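Local coordinates for malonyl CoA reductase (malonate semialdehyde-forming) (PDB 2EP5) that probably reduces malonyl-CoA to malonate semialdehyde (3-oxopropanoate) with NADPH, as a member of the aspartate-semialdehyde dehydrogenase family, at the interface of chains A and B. Coordinates in Å, arbitrary orientation; residue numbers count along the deposited sequence, not the author numbering. Chains: chain A/B, 350aa long hypothetical aspartate-semialdehyde dehydrogenase.

The interface of chains A and B. Residues chain A 312, 321; chain B 199-200, 205, 233-235.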
loop_
_atom_site.group_PDB
_atom_site.type_symbol
_atom_site.label_atom_id
_atom_site.label_comp_id
_atom_site.label_asym_id
_atom_site.label_seq_id
_atom_site.Cartn_x
_atom_site.Cartn_y
_atom_site.Cartn_z
ATOM N N ARG A 312 0.285 3.655 25.558
ATOM C CA ARG A 312 -0.711 2.707 26.038
ATOM C C ARG A 312 -0.227 1.940 27.274
ATOM O O ARG A 312 -0.528 0.760 27.435
ATOM C CB ARG A 312 -1.056 1.729 24.916
ATOM C CG ARG A 312 -1.172 2.392 23.549
ATOM C CD ARG A 312 -2.606 2.700 23.172
ATOM N NE ARG A 312 -3.304 1.505 22.718
ATOM C CZ ARG A 312 -4.277 0.896 23.385
ATOM N NH1 ARG A 312 -4.695 1.365 24.548
ATOM N NH2 ARG A 312 -4.815 -0.207 22.889
ATOM N N ARG A 321 0.868 -3.763 30.592
ATOM C CA ARG A 321 1.022 -3.710 29.146
ATOM C C ARG A 321 1.559 -2.372 28.661
ATOM O O ARG A 321 1.354 -1.337 29.295
ATOM C CB ARG A 321 -0.301 -3.981 28.428
ATOM C CG ARG A 321 -0.099 -4.058 26.912
ATOM C CD ARG A 321 -1.295 -3.569 26.138
ATOM N NE ARG A 321 -1.741 -2.247 26.574
ATOM C CZ ARG A 321 -2.936 -1.748 26.280
ATOM N NH1 ARG A 321 -3.781 -2.459 25.549
ATOM N NH2 ARG A 321 -3.304 -0.565 26.749
ATOM N N PRO B 199 -1.995 1.586 17.007
ATOM C CA PRO B 199 -2.130 0.708 18.171
ATOM C C PRO B 199 -3.344 0.963 19.038
ATOM O O PRO B 199 -3.268 0.834 20.254
ATOM C CB PRO B 199 -0.832 0.962 18.923
ATOM C CG PRO B 199 -0.692 2.439 18.764
ATOM C CD PRO B 199 -0.999 2.644 17.279
ATOM N N TYR B 200 -4.463 1.310 18.419
ATOM C CA TYR B 200 -5.664 1.593 19.183
ATOM C C TYR B 200 -6.915 1.593 18.320
ATOM O O TYR B 200 -6.899 2.010 17.165
ATOM C CB TYR B 200 -5.517 2.952 19.881
ATOM C CG TYR B 200 -6.700 3.364 20.742
ATOM C CD1 TYR B 200 -7.068 2.620 21.863
ATOM C CD2 TYR B 200 -7.447 4.499 20.434
ATOM C CE1 TYR B 200 -8.152 2.996 22.655
ATOM C CE2 TYR B 200 -8.530 4.884 21.217
ATOM C CZ TYR B 200 -8.877 4.125 22.325
ATOM O OH TYR B 200 -9.961 4.487 23.090
ATOM N N GLU B 205 -11.048 -3.374 22.609
ATOM C CA GLU B 205 -10.470 -4.279 23.586
ATOM C C GLU B 205 -11.435 -4.697 24.695
ATOM O O GLU B 205 -11.484 -5.865 25.069
ATOM C CB GLU B 205 -9.201 -3.644 24.167
ATOM C CG GLU B 205 -8.195 -3.323 23.066
ATOM C CD GLU B 205 -7.070 -2.386 23.483
ATOM O OE1 GLU B 205 -7.299 -1.456 24.285
ATOM O OE2 GLU B 205 -5.950 -2.572 22.974
ATOM N N VAL B 233 -6.326 -7.599 26.183
ATOM C CA VAL B 233 -6.229 -7.513 24.740
ATOM C C VAL B 233 -5.704 -6.170 24.229
ATOM O O VAL B 233 -5.972 -5.113 24.800
ATOM C CB VAL B 233 -7.619 -7.812 24.121
ATOM C CG1 VAL B 233 -8.654 -6.969 24.819
ATOM C CG2 VAL B 233 -7.625 -7.547 22.621
ATOM N N THR B 234 -4.931 -6.233 23.155
ATOM C CA THR B 234 -4.401 -5.035 22.526
ATOM C C THR B 234 -4.820 -5.118 21.070
ATOM O O THR B 234 -4.415 -6.037 20.348
ATOM C CB THR B 234 -2.870 -4.957 22.621
ATOM O OG1 THR B 234 -2.475 -4.966 24.004
ATOM C CG2 THR B 234 -2.376 -3.672 21.970
ATOM N N SER B 235 -5.661 -4.172 20.660
ATOM C CA SER B 235 -6.177 -4.123 19.298
ATOM C C SER B 235 -5.447 -3.073 18.477
ATOM O O SER B 235 -5.359 -1.907 18.867
ATOM C CB SER B 235 -7.672 -3.822 19.326
ATOM O OG SER B 235 -8.353 -4.764 20.138
#
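A:Arg312 and A:Arg321, from the neighbouring strands 308-316 and 319-326, reach across the subunit boundary to B:Glu205 near the start of helix 204-215. The salt bridge to A:Arg312 is forked on the acceptor side: NH2 of the A:Arg312 guanidinium lies 2.6 Å from carboxylate OE2 of B:Glu205 and 3.1 Å from OE1. It meets both oxygens on their syn sides but tilted out of the carboxylate plane; an N-H points almost straight at OE1, whereas the shorter contact to OE2 is bent. Guanidinium and carboxylate planes are turned 31° apart. A:Arg321 adds a longer salt bridge through NH1, 3.4 Å from OE2 of B:Glu205.

NE of A:Arg312 donates to the backbone O of B:Pro199 at 2.6 Å; the side chain, bent at chi2 (-98°) and chi3, brings NE to this carbonyl. In A:Arg321, NH1 also donates to the hydroxyl OG1 of B:Thr234 (3.2 Å), which lies at the guanidinium edge, while NH2 is tied to the backbone O of A:Arg312. On the anti side of OE2 of B:Glu205, the backbone N of B:Ser235 donates at 2.8 Å, anchoring the acid to strand 230-237, so OE2 accepts from both this N-H and A:Arg312 NH2.

The CD1 edge of the B:Tyr200 ring sits over the centre of one face of the A:Arg312 guanidinium, planes 68° apart; CZ of A:Arg321 lies over the opposite face, offset toward the rim, and the shared carboxylate would offset the like charges. The patch joins two strands of one subunit to a loop, a helix and a strand of the other, within the dimerisation domain of both, and probably steadies the two-fold dimer; its centre lies about 13 Å from B:His244, the predicted proton acceptor.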